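Local coordinates for flagellar basal body protein (Helicobacter pylori, PDB 5NPY) that is the hook protein FlgE2 and probably helps build the flagellar hook, the curved joint between basal body and filament, at residues 149-154 with 498-503; 156-161 with 184-189; 227-232 with 274-279; 244-249 with 264-269. All blocks are in the same frame, centred on the assembly; numbering follows the deposited sequence.

Contact 1: 149-154 with 498-503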
loop_
_atom_site.group_PDB
_atom_site.type_symbol
_atom_site.label_atom_id
_atom_site.label_comp_id
_atom_site.label_asym_id
_atom_site.label_seq_id
_atom_site.Cartn_x
_atom_site.Cartn_y
_atom_site.Cartn_z
ATOM N N LEU A 149 -11.694 -18.800 17.954
ATOM C CA LEU A 149 -11.488 -17.392 17.616
ATOM C C LEU A 149 -12.786 -16.711 17.209
ATOM O O LEU A 149 -12.848 -15.475 17.193
ATOM C CB LEU A 149 -10.448 -17.237 16.501
ATOM C CG LEU A 149 -8.964 -17.432 16.843
ATOM C CD1 LEU A 149 -8.064 -17.133 15.641
ATOM C CD2 LEU A 149 -8.574 -16.550 18.010
ATOM N N LYS A 150 -13.815 -17.495 16.893
ATOM C CA LYS A 150 -15.147 -16.987 16.577
ATOM C C LYS A 150 -15.108 -16.127 15.322
ATOM O O LYS A 150 -15.695 -15.044 15.256
ATOM C CB LYS A 150 -15.755 -16.236 17.763
ATOM C CG LYS A 150 -15.943 -17.120 18.986
ATOM C CD LYS A 150 -16.924 -16.528 19.988
ATOM C CE LYS A 150 -17.176 -17.487 21.155
ATOM N NZ LYS A 150 -15.940 -17.733 21.970
ATOM N N LYS A 151 -14.401 -16.623 14.317
ATOM C CA LYS A 151 -14.356 -16.002 13.007
ATOM C C LYS A 151 -15.251 -16.691 11.994
ATOM O O LYS A 151 -15.345 -16.214 10.863
ATOM C CB LYS A 151 -12.921 -15.991 12.466
ATOM C CG LYS A 151 -11.941 -15.258 13.338
ATOM C CD LYS A 151 -10.850 -14.670 12.495
ATOM C CE LYS A 151 -9.559 -15.407 12.686
ATOM N NZ LYS A 151 -8.655 -15.201 11.516
ATOM N N ILE A 152 -15.875 -17.808 12.349
ATOM C CA ILE A 152 -16.718 -18.557 11.424
ATOM C C ILE A 152 -18.168 -18.254 11.762
ATOM O O ILE A 152 -18.657 -18.614 12.838
ATOM C CB ILE A 152 -16.448 -20.067 11.464
ATOM C CG1 ILE A 152 -15.132 -20.412 10.761
ATOM C CG2 ILE A 152 -17.582 -20.810 10.779
ATOM C CD1 ILE A 152 -13.900 -20.194 11.586
ATOM N N LYS A 153 -18.850 -17.595 10.831
ATOM C CA LYS A 153 -20.266 -17.274 10.935
ATOM C C LYS A 153 -20.922 -17.703 9.637
ATOM O O LYS A 153 -20.581 -17.173 8.574
ATOM C CB LYS A 153 -20.492 -15.765 11.170
ATOM C CG LYS A 153 -19.661 -15.130 12.288
ATOM C CD LYS A 153 -19.890 -15.831 13.628
ATOM C CE LYS A 153 -18.664 -15.749 14.532
ATOM N NZ LYS A 153 -18.673 -16.835 15.552
ATOM N N ASP A 154 -21.826 -18.683 9.721
ATOM C CA ASP A 154 -22.718 -19.020 8.608
ATOM C C ASP A 154 -21.963 -19.679 7.450
ATOM O O ASP A 154 -22.140 -19.325 6.282
ATOM C CB ASP A 154 -23.479 -17.783 8.125
ATOM C CG ASP A 154 -24.481 -17.285 9.151
ATOM O OD1 ASP A 154 -25.338 -18.078 9.588
ATOM O OD2 ASP A 154 -24.394 -16.094 9.525
ATOM N N VAL A 498 -5.627 -16.372 0.904
ATOM C CA VAL A 498 -5.656 -15.941 2.296
ATOM C C VAL A 498 -5.586 -17.170 3.187
ATOM O O VAL A 498 -6.306 -18.154 2.967
ATOM C CB VAL A 498 -6.914 -15.115 2.612
ATOM C CG1 VAL A 498 -6.856 -14.651 4.032
ATOM C CG2 VAL A 498 -7.019 -13.932 1.675
ATOM N N VAL A 499 -4.716 -17.106 4.191
ATOM C CA VAL A 499 -4.542 -18.153 5.187
ATOM C C VAL A 499 -4.671 -17.496 6.556
ATOM O O VAL A 499 -3.796 -16.720 6.963
ATOM C CB VAL A 499 -3.189 -18.861 5.045
ATOM C CG1 VAL A 499 -2.950 -19.777 6.225
ATOM C CG2 VAL A 499 -3.139 -19.631 3.733
ATOM N N GLU A 500 -5.759 -17.789 7.258
ATOM C CA GLU A 500 -5.948 -17.212 8.577
ATOM C C GLU A 500 -6.242 -18.326 9.565
ATOM O O GLU A 500 -7.029 -19.229 9.268
ATOM C CB GLU A 500 -7.102 -16.194 8.611
ATOM C CG GLU A 500 -7.007 -15.101 7.562
ATOM C CD GLU A 500 -8.014 -13.989 7.784
ATOM O OE1 GLU A 500 -8.842 -14.097 8.717
ATOM O OE2 GLU A 500 -7.969 -13.003 7.021
ATOM N N PRO A 501 -5.632 -18.287 10.742
ATOM C CA PRO A 501 -6.025 -19.222 11.791
ATOM C C PRO A 501 -7.462 -18.955 12.211
ATOM O O PRO A 501 -7.968 -17.840 12.074
ATOM C CB PRO A 501 -5.034 -18.926 12.919
ATOM C CG PRO A 501 -4.625 -17.510 12.687
ATOM C CD PRO A 501 -4.614 -17.326 11.206
ATOM N N VAL A 502 -8.127 -20.007 12.692
ATOM C CA VAL A 502 -9.492 -19.894 13.202
ATOM C C VAL A 502 -9.659 -20.455 14.605
ATOM O O VAL A 502 -10.635 -20.101 15.285
ATOM C CB VAL A 502 -10.491 -20.573 12.236
ATOM C CG1 VAL A 502 -10.309 -20.043 10.821
ATOM C CG2 VAL A 502 -10.319 -22.091 12.260
ATOM N N ALA A 503 -8.764 -21.325 15.082
ATOM C CA ALA A 503 -8.905 -21.992 16.372
ATOM C C ALA A 503 -7.564 -22.601 16.763
ATOM O O ALA A 503 -6.592 -22.560 16.003
ATOM C CB ALA A 503 -9.996 -23.069 16.329
HETATM O O HOH W 1 -13.153 -18.849 14.546
#
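The side chain of L149 lies over the backbone of strand 499-503. Its CB sits 3.1 Å from V502 O, and CD1 reaches on to P501 O at 3.6 Å. L149 N also donates to V502 O (3.2 Å), so the same carbonyl is met by both the backbone and the side chain of L149. A water accepts from K151 N and can also donate to V502 O.

K151 runs across to E500, the two side chains crossing at about a right angle. Its chain bends at chi3 (-108°), which sets CE 3.0 Å from P501 O. NZ donates to P501 O at 2.8 Å, almost in line with the C=O bond. It also forms a salt bridge to E500 OE1 at 3.0 Å, on the anti side of the carboxylate. D165 gives NZ a second acidic partner, and E500 OE2 is hydrogen-bonded to S159.

I152 packs its CD1 against V502 CB at 3.5 Å, a tight fit. V502 and A503 both face I490, which makes a classic beta bulge in this strand. The K151 ammonium is thus held in a largely buried place by two acids and a carbonyl, an arrangement that probably keeps it charged.

Contact 2: 156-161 with 184-189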
loop_
_atom_site.group_PDB
_atom_site.type_symbol
_atom_site.label_atom_id
_atom_site.label_comp_id
_atom_site.label_asym_id
_atom_site.label_seq_id
_atom_site.Cartn_x
_atom_site.Cartn_y
_atom_site.Cartn_z
ATOM N N THR A 156 -19.081 -19.129 6.622
ATOM C CA THR A 156 -18.189 -18.144 6.029
ATOM C C THR A 156 -17.205 -17.664 7.084
ATOM O O THR A 156 -17.574 -17.438 8.242
ATOM C CB THR A 156 -18.934 -16.913 5.457
ATOM O OG1 THR A 156 -19.402 -16.090 6.532
ATOM C CG2 THR A 156 -20.118 -17.308 4.574
ATOM N N LEU A 157 -15.956 -17.504 6.679
ATOM C CA LEU A 157 -14.959 -16.922 7.555
ATOM C C LEU A 157 -15.023 -15.406 7.435
ATOM O O LEU A 157 -15.227 -14.863 6.343
ATOM C CB LEU A 157 -13.556 -17.439 7.211
ATOM C CG LEU A 157 -12.403 -16.982 8.116
ATOM C CD1 LEU A 157 -11.288 -18.002 8.142
ATOM C CD2 LEU A 157 -11.842 -15.626 7.702
ATOM N N ASN A 158 -14.862 -14.731 8.572
ATOM C CA ASN A 158 -14.847 -13.277 8.644
ATOM C C ASN A 158 -13.457 -12.838 9.076
ATOM O O ASN A 158 -13.025 -13.132 10.198
ATOM C CB ASN A 158 -15.928 -12.757 9.597
ATOM C CG ASN A 158 -17.327 -12.940 9.036
ATOM O OD1 ASN A 158 -17.536 -13.733 8.121
ATOM N ND2 ASN A 158 -18.290 -12.203 9.578
ATOM N N SER A 159 -12.773 -12.133 8.180
ATOM C CA SER A 159 -11.371 -11.773 8.349
ATOM C C SER A 159 -11.124 -10.980 9.631
ATOM O O SER A 159 -11.951 -10.173 10.065
ATOM C CB SER A 159 -10.918 -10.940 7.151
ATOM O OG SER A 159 -9.508 -10.909 7.041
ATOM N N THR A 160 -9.952 -11.205 10.225
ATOM C CA THR A 160 -9.441 -10.360 11.296
ATOM C C THR A 160 -7.964 -10.086 11.045
ATOM O O THR A 160 -7.348 -10.655 10.139
ATOM C CB THR A 160 -9.624 -10.990 12.688
ATOM O OG1 THR A 160 -9.003 -12.280 12.718
ATOM C CG2 THR A 160 -11.091 -11.121 13.043
ATOM N N ALA A 161 -7.400 -9.203 11.869
ATOM C CA ALA A 161 -5.995 -8.827 11.783
ATOM C C ALA A 161 -5.134 -9.810 12.564
ATOM O O ALA A 161 -5.483 -10.206 13.678
ATOM C CB ALA A 161 -5.782 -7.407 12.315
ATOM N N THR A 184 -16.966 -20.664 2.798
ATOM C CA THR A 184 -16.523 -19.612 1.898
ATOM C C THR A 184 -15.846 -18.507 2.697
ATOM O O THR A 184 -15.949 -18.436 3.923
ATOM C CB THR A 184 -17.686 -19.037 1.074
ATOM O OG1 THR A 184 -18.725 -18.551 1.939
ATOM C CG2 THR A 184 -18.251 -20.102 0.115
ATOM N N TYR A 185 -15.121 -17.659 1.983
ATOM C CA TYR A 185 -14.480 -16.480 2.553
ATOM C C TYR A 185 -15.256 -15.256 2.098
ATOM O O TYR A 185 -15.303 -14.973 0.899
ATOM C CB TYR A 185 -13.028 -16.373 2.098
ATOM C CG TYR A 185 -12.279 -15.263 2.771
ATOM C CD1 TYR A 185 -11.530 -15.509 3.911
ATOM C CD2 TYR A 185 -12.316 -13.975 2.275
ATOM C CE1 TYR A 185 -10.839 -14.504 4.537
ATOM C CE2 TYR A 185 -11.630 -12.959 2.897
ATOM C CZ TYR A 185 -10.896 -13.233 4.033
ATOM O OH TYR A 185 -10.198 -12.243 4.666
ATOM N N GLN A 186 -15.861 -14.535 3.033
ATOM C CA GLN A 186 -16.653 -13.381 2.632
ATOM C C GLN A 186 -15.713 -12.285 2.139
ATOM O O GLN A 186 -14.677 -12.020 2.773
ATOM C CB GLN A 186 -17.554 -12.851 3.752
ATOM C CG GLN A 186 -18.757 -13.748 4.109
ATOM C CD GLN A 186 -19.797 -13.903 3.002
ATOM O OE1 GLN A 186 -19.484 -13.839 1.806
ATOM N NE2 GLN A 186 -21.044 -14.140 3.401
ATOM N N PRO A 187 -16.005 -11.659 1.003
ATOM C CA PRO A 187 -15.185 -10.531 0.562
ATOM C C PRO A 187 -15.370 -9.340 1.492
ATOM O O PRO A 187 -16.301 -9.284 2.307
ATOM C CB PRO A 187 -15.707 -10.246 -0.853
ATOM C CG PRO A 187 -17.095 -10.796 -0.866
ATOM C CD PRO A 187 -17.045 -12.005 0.017
ATOM N N VAL A 188 -14.425 -8.407 1.390
ATOM C CA VAL A 188 -14.397 -7.202 2.212
ATOM C C VAL A 188 -14.279 -5.983 1.303
ATOM O O VAL A 188 -13.471 -5.968 0.366
ATOM C CB VAL A 188 -13.239 -7.221 3.235
ATOM C CG1 VAL A 188 -13.310 -5.994 4.160
ATOM C CG2 VAL A 188 -13.264 -8.493 4.047
ATOM N N LEU A 189 -15.077 -4.958 1.583
ATOM C CA LEU A 189 -14.972 -3.714 0.836
ATOM C C LEU A 189 -13.697 -2.969 1.227
ATOM O O LEU A 189 -13.381 -2.828 2.416
ATOM C CB LEU A 189 -16.200 -2.842 1.087
ATOM C CG LEU A 189 -16.144 -1.403 0.579
ATOM C CD1 LEU A 189 -15.920 -1.387 -0.924
ATOM C CD2 LEU A 189 -17.425 -0.646 0.946
#
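T184 meets T156 at the start of a short parallel pairing, with both side chains on one face of the sheet. The methyl CG2 of T156 lies 3.2 Å from T184 OG1. T184 O accepts from L157 N at 2.9 Å, with an N-H...O angle of 157°. The same carbonyl also takes a CA-H...O contact from T156 CA (3.1 Å).

Y185 pairs with L157, and both side chains go to the other face. L157 CD2 approaches the ring obliquely and touches CE1 at 3.5 Å. Further out, Y185 OH comes 2.8 Å from S159 OG. E500 lies beyond both hydroxyls: its OE2, already bonded to S159 OG, also binds Y185 OH weakly. F494 adds an edge-to-face ring contact to Y185.

Q186 follows on the side of T156. Its N donates to L157 O in a weak bond of 3.4 Å. The chain bends at chi2 (-65°), which places CD beside T156 CG2; NE2 is 3.5 Å from that methyl. CG rests 3.4 Å from T156 OG1, whose hydrogen bond goes instead to K153 O.

Two successive parallel bridges, T156 with T184 and L157 with Y185, make a short strand pairing. Helix 162-168 and strand 173-176 lie between the two strands in the chain. Both segments lie within the sequence range of the FlgE/F/G D1 family.

Contact 3: 227-232 with 274-279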
loop_
_atom_site.group_PDB
_atom_site.type_symbol
_atom_site.label_atom_id
_atom_site.label_comp_id
_atom_site.label_asym_id
_atom_site.label_seq_id
_atom_site.Cartn_x
_atom_site.Cartn_y
_atom_site.Cartn_z
ATOM N N GLN A 227 5.905 25.439 -13.102
ATOM C CA GLN A 227 6.720 24.255 -13.327
ATOM C C GLN A 227 8.197 24.626 -13.229
ATOM O O GLN A 227 8.673 25.527 -13.917
ATOM C CB GLN A 227 6.393 23.619 -14.675
ATOM C CG GLN A 227 7.199 22.385 -15.017
ATOM C CD GLN A 227 6.732 21.194 -14.256
ATOM O OE1 GLN A 227 5.648 21.204 -13.626
ATOM N NE2 GLN A 227 7.560 20.144 -14.262
ATOM N N ASP A 228 8.898 23.973 -12.320
ATOM C CA ASP A 228 10.346 24.083 -12.225
ATOM C C ASP A 228 10.978 23.626 -13.555
ATOM O O ASP A 228 10.747 22.503 -14.020
ATOM C CB ASP A 228 10.817 23.226 -11.035
ATOM C CG ASP A 228 12.337 23.297 -10.777
ATOM O OD1 ASP A 228 12.760 22.835 -9.697
ATOM O OD2 ASP A 228 13.108 23.778 -11.634
ATOM N N ILE A 229 11.742 24.514 -14.188
ATOM C CA ILE A 229 12.354 24.195 -15.479
ATOM C C ILE A 229 13.347 23.026 -15.371
ATOM O O ILE A 229 13.591 22.330 -16.363
ATOM C CB ILE A 229 13.013 25.463 -16.063
ATOM C CG1 ILE A 229 13.342 25.277 -17.539
ATOM C CG2 ILE A 229 14.273 25.861 -15.277
ATOM C CD1 ILE A 229 13.855 26.530 -18.192
ATOM N N ASN A 230 13.933 22.788 -14.180
ATOM C CA ASN A 230 14.764 21.603 -13.939
ATOM C C ASN A 230 13.943 20.324 -13.792
ATOM O O ASN A 230 14.526 19.231 -13.838
ATOM C CB ASN A 230 15.620 21.782 -12.678
ATOM C CG ASN A 230 16.761 20.760 -12.587
ATOM O OD1 ASN A 230 17.615 20.690 -13.496
ATOM N ND2 ASN A 230 16.812 20.008 -11.506
ATOM N N ALA A 231 12.625 20.434 -13.590
ATOM C CA ALA A 231 11.725 19.273 -13.556
ATOM C C ALA A 231 11.176 18.975 -14.946
ATOM O O ALA A 231 9.975 18.757 -15.141
ATOM C CB ALA A 231 10.587 19.499 -12.557
ATOM N N LEU A 232 12.081 18.962 -15.926
ATOM C CA LEU A 232 11.717 18.807 -17.327
ATOM C C LEU A 232 12.784 18.007 -18.067
ATOM O O LEU A 232 13.885 17.770 -17.560
ATOM C CB LEU A 232 11.537 20.168 -18.000
ATOM C CG LEU A 232 10.336 21.006 -17.547
ATOM C CD1 LEU A 232 10.501 22.385 -18.104
ATOM C CD2 LEU A 232 9.027 20.378 -18.020
ATOM N N ASN A 274 18.980 38.182 -10.938
ATOM C CA ASN A 274 18.365 37.587 -12.127
ATOM C C ASN A 274 18.249 36.073 -12.001
ATOM O O ASN A 274 18.499 35.337 -12.952
ATOM C CB ASN A 274 19.135 37.970 -13.402
ATOM C CG ASN A 274 19.055 39.454 -13.697
ATOM O OD1 ASN A 274 18.194 40.146 -13.155
ATOM N ND2 ASN A 274 19.953 39.956 -14.547
ATOM N N GLN A 275 17.881 35.597 -10.813
ATOM C CA GLN A 275 17.711 34.167 -10.603
ATOM C C GLN A 275 16.288 33.745 -10.952
ATOM O O GLN A 275 15.339 34.508 -10.806
ATOM C CB GLN A 275 18.057 33.776 -9.164
ATOM C CG GLN A 275 19.520 34.054 -8.827
ATOM C CD GLN A 275 20.149 33.055 -7.860
ATOM O OE1 GLN A 275 19.459 32.283 -7.189
ATOM N NE2 GLN A 275 21.473 33.079 -7.781
ATOM N N PHE A 276 16.159 32.533 -11.465
ATOM C CA PHE A 276 14.866 31.978 -11.837
ATOM C C PHE A 276 14.886 30.497 -11.536
ATOM O O PHE A 276 15.953 29.868 -11.477
ATOM C CB PHE A 276 14.522 32.162 -13.323
ATOM C CG PHE A 276 15.463 31.424 -14.264
ATOM C CD1 PHE A 276 16.750 31.933 -14.528
ATOM C CD2 PHE A 276 15.066 30.236 -14.894
ATOM C CE1 PHE A 276 17.637 31.266 -15.396
ATOM C CE2 PHE A 276 15.951 29.560 -15.778
ATOM C CZ PHE A 276 17.245 30.078 -16.023
ATOM N N LYS A 277 13.689 29.957 -11.352
ATOM C CA LYS A 277 13.519 28.551 -11.043
ATOM C C LYS A 277 12.418 27.961 -11.923
ATOM O O LYS A 277 12.623 26.913 -12.554
ATOM C CB LYS A 277 13.168 28.374 -9.576
ATOM C CG LYS A 277 13.035 26.919 -9.169
ATOM C CD LYS A 277 13.313 26.766 -7.731
ATOM C CE LYS A 277 12.931 25.364 -7.269
ATOM N NZ LYS A 277 14.016 24.371 -7.467
ATOM N N THR A 278 11.262 28.633 -11.999
ATOM C CA THR A 278 10.110 28.147 -12.757
ATOM C C THR A 278 10.084 28.743 -14.149
ATOM O O THR A 278 10.766 29.724 -14.443
ATOM C CB THR A 278 8.788 28.508 -12.079
ATOM O OG1 THR A 278 8.624 29.929 -12.141
ATOM C CG2 THR A 278 8.728 28.019 -10.634
ATOM N N LEU A 279 9.208 28.185 -14.988
ATOM C CA LEU A 279 8.976 28.778 -16.303
ATOM C C LEU A 279 8.389 30.175 -16.167
ATOM O O LEU A 279 8.708 31.074 -16.958
ATOM C CB LEU A 279 8.052 27.882 -17.138
ATOM C CG LEU A 279 8.613 26.536 -17.610
ATOM C CD1 LEU A 279 7.519 25.746 -18.298
ATOM C CD2 LEU A 279 9.819 26.728 -18.533
#
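The backbones of 227-232 and 274-279 meet in a single bridge, D228 with T278, CA to CA 4.1 Å. Two bonds flank it: L279 N to Q227 O (2.9 Å) and I229 N to K277 O (3.0 Å).

D228 and K277 cross obliquely. OD1 takes a salt bridge from K277 NZ at 3.0 Å, and the ammonium lies above the carboxylate plane. OD2 accepts from N230 N at 2.9 Å, also from out of the plane, and is hydrogen-bonded to Y266 OH. S382 donates its N to OD1 and accepts from K277 NZ through its carbonyl. This buried ion pair therefore has polar partners at both ends.

The apolar part lies beside it. I229 CG1 meets L279 CD2 at 3.9 Å, the side chains crossing at about a right angle. I229 CG2 lies obliquely to the F276 ring, 4.1 Å from CE2. Q227 NE2 reaches round to A231 O (2.9 Å) and also donates to M379 O.

The 228-231 segment is a type I beta turn that opens with an Asx turn at D228. It packs against the start of helix 279-289, where T278 is the N-cap and its OG1 accepts from D281 N.

Contact 4: 244-249 with 264-269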
loop_
_atom_site.group_PDB
_atom_site.type_symbol
_atom_site.label_atom_id
_atom_site.label_comp_id
_atom_site.label_asym_id
_atom_site.label_seq_id
_atom_site.Cartn_x
_atom_site.Cartn_y
_atom_site.Cartn_z
ATOM N N THR A 244 23.189 21.781 -12.853
ATOM C CA THR A 244 24.610 21.895 -13.111
ATOM C C THR A 244 24.950 22.858 -14.247
ATOM O O THR A 244 26.118 23.228 -14.379
ATOM C CB THR A 244 25.221 20.507 -13.352
ATOM O OG1 THR A 244 24.333 19.704 -14.124
ATOM C CG2 THR A 244 25.432 19.811 -12.025
ATOM N N ASN A 245 23.962 23.332 -15.027
ATOM C CA ASN A 245 24.175 24.398 -16.028
ATOM C C ASN A 245 23.179 25.535 -15.776
ATOM O O ASN A 245 22.169 25.640 -16.475
ATOM C CB ASN A 245 24.037 23.856 -17.451
ATOM C CG ASN A 245 24.907 22.646 -17.702
ATOM O OD1 ASN A 245 26.135 22.730 -17.671
ATOM N ND2 ASN A 245 24.273 21.515 -17.968
ATOM N N ARG A 246 23.508 26.408 -14.813
ATOM C CA ARG A 246 22.601 27.436 -14.309
ATOM C C ARG A 246 22.545 28.699 -15.171
ATOM O O ARG A 246 21.562 29.443 -15.072
ATOM C CB ARG A 246 23.003 27.821 -12.874
ATOM C CG ARG A 246 23.151 26.604 -11.912
ATOM C CD ARG A 246 23.467 27.015 -10.491
ATOM N NE ARG A 246 23.370 25.875 -9.576
ATOM C CZ ARG A 246 22.259 25.590 -8.920
ATOM N NH1 ARG A 246 21.177 26.360 -9.121
ATOM N NH2 ARG A 246 22.237 24.537 -8.109
ATOM N N LYS A 247 23.558 28.971 -15.999
ATOM C CA LYS A 247 23.694 30.271 -16.643
ATOM C C LYS A 247 22.965 30.308 -17.979
ATOM O O LYS A 247 23.114 29.405 -18.809
ATOM C CB LYS A 247 25.166 30.620 -16.856
ATOM C CG LYS A 247 25.973 30.815 -15.582
ATOM C CD LYS A 247 25.504 32.035 -14.800
ATOM C CE LYS A 247 26.436 32.342 -13.630
ATOM N NZ LYS A 247 25.701 32.451 -12.327
ATOM N N LEU A 248 22.192 31.371 -18.182
ATOM C CA LEU A 248 21.565 31.700 -19.454
ATOM C C LEU A 248 22.020 33.094 -19.848
ATOM O O LEU A 248 21.710 34.061 -19.147
ATOM C CB LEU A 248 20.041 31.680 -19.352
ATOM C CG LEU A 248 19.228 30.435 -19.690
ATOM C CD1 LEU A 248 17.757 30.724 -19.416
ATOM C CD2 LEU A 248 19.386 30.038 -21.118
ATOM N N ASN A 249 22.749 33.198 -20.963
ATOM C CA ASN A 249 23.197 34.481 -21.489
ATOM C C ASN A 249 22.247 34.933 -22.591
ATOM O O ASN A 249 22.060 34.227 -23.585
ATOM C CB ASN A 249 24.621 34.391 -22.027
ATOM C CG ASN A 249 25.510 33.545 -21.160
ATOM O OD1 ASN A 249 25.580 32.330 -21.333
ATOM N ND2 ASN A 249 26.200 34.179 -20.216
ATOM N N PHE A 264 20.996 35.540 -16.748
ATOM C CA PHE A 264 20.054 34.923 -15.834
ATOM C C PHE A 264 20.682 33.639 -15.304
ATOM O O PHE A 264 21.461 32.980 -16.003
ATOM C CB PHE A 264 18.731 34.605 -16.531
ATOM C CG PHE A 264 18.118 35.763 -17.262
ATOM C CD1 PHE A 264 18.470 37.070 -16.969
ATOM C CD2 PHE A 264 17.160 35.539 -18.232
ATOM C CE1 PHE A 264 17.890 38.135 -17.637
ATOM C CE2 PHE A 264 16.559 36.606 -18.910
ATOM C CZ PHE A 264 16.922 37.907 -18.608
ATOM N N THR A 265 20.347 33.286 -14.062
ATOM C CA THR A 265 20.953 32.150 -13.376
ATOM C C THR A 265 19.880 31.308 -12.698
ATOM O O THR A 265 19.038 31.840 -11.969
ATOM C CB THR A 265 21.971 32.611 -12.321
ATOM O OG1 THR A 265 23.057 33.307 -12.950
ATOM C CG2 THR A 265 22.498 31.430 -11.524
ATOM N N TYR A 266 19.936 29.995 -12.902
ATOM C CA TYR A 266 18.986 29.110 -12.251
ATOM C C TYR A 266 19.283 29.016 -10.764
ATOM O O TYR A 266 20.434 28.805 -10.359
ATOM C CB TYR A 266 19.007 27.716 -12.882
ATOM C CG TYR A 266 18.049 26.752 -12.219
ATOM C CD1 TYR A 266 18.479 25.889 -11.205
ATOM C CD2 TYR A 266 16.697 26.712 -12.590
ATOM C CE1 TYR A 266 17.592 25.011 -10.576
ATOM C CE2 TYR A 266 15.804 25.825 -11.972
ATOM C CZ TYR A 266 16.261 24.976 -10.977
ATOM O OH TYR A 266 15.400 24.109 -10.364
ATOM N N GLY A 267 18.234 29.136 -9.965
ATOM C CA GLY A 267 18.347 29.052 -8.522
ATOM C C GLY A 267 17.152 29.707 -7.856
ATOM O O GLY A 267 16.231 30.192 -8.513
ATOM N N ASP A 268 17.179 29.691 -6.522
ATOM C CA ASP A 268 16.142 30.318 -5.695
ATOM C C ASP A 268 15.797 31.707 -6.236
ATOM O O ASP A 268 16.646 32.607 -6.240
ATOM C CB ASP A 268 16.615 30.393 -4.232
ATOM C CG ASP A 268 15.518 30.889 -3.254
ATOM O OD1 ASP A 268 15.547 30.475 -2.074
ATOM O OD2 ASP A 268 14.641 31.691 -3.646
ATOM N N ALA A 269 14.562 31.889 -6.716
ATOM C CA ALA A 269 14.181 33.156 -7.342
ATOM C C ALA A 269 14.337 34.362 -6.409
ATOM O O ALA A 269 14.423 35.494 -6.897
ATOM C CB ALA A 269 12.735 33.083 -7.867
#
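R246 and Y266 cross obliquely, with the guanidinium and ring planes 30° apart. R246 is extended from CG to NE and runs past the Y266 backbone. NH1 reaches the edge of the tyrosine ring, 3.4 Å from CD1, so this is not a face stack. The same NH1 donates to Y266 O at 2.8 Å. The oxygen is close to the guanidinium plane, but the donor stands above the carbonyl plane, 52° out of it. R246 NH2 forms a salt bridge with D384. Y266 N donates back to R246 O at 2.8 Å, so the two residues are joined by both backbone and side chain.

K247 and T265 lie side by side and point the same way, on one face of the sheet. The lysine bends at chi2 and again at chi4, and its NZ donates to T265 OG1 at 2.8 Å. They form a non-hydrogen-bonded antiparallel pair.

L248 and F264 point to the other face, their CB atoms 4.3 Å apart. This pair is hydrogen-bonded: L248 N donates to F264 O (2.8 Å) and F264 N to L248 O (2.9 Å).

Segments 247-249 and 264-266 run antiparallel, their directions 158° apart, and belong to the hairpin of strands 247-252 and 260-266. L248 and F264 face helix 279-289, touching L282 and L285, and both touch F276. Strand 275-276 pairs in parallel with 260-266 on its other side, and Y266 OH, already bound by D228, is also hydrogen-bonded to K277 NZ.

Overall arrangement
The contacts form two groups on opposite sides of the chain's centre. Contacts 1 and 2 touch, with centres 8 Å apart, and lie on neighbouring strands, 152-153 in contact 1 and 156-157 in contact 2. Contacts 3 and 4 also touch, centres 9 Å apart, through neighbouring strands 260-266 and 275-276. Centres of contacts 1 and 4 are about 63 Å apart. Contacts 1, 3 and 4 are mostly buried; contact 2 is more open. Contacts 1 and 3 each hold a lysine-acid salt bridge. Contact 4 is held by hairpin bonds and an arginine-carbonyl bond, contact 2 by one good and one weak backbone bond. Contact 1 closes a long loop that encloses the other three.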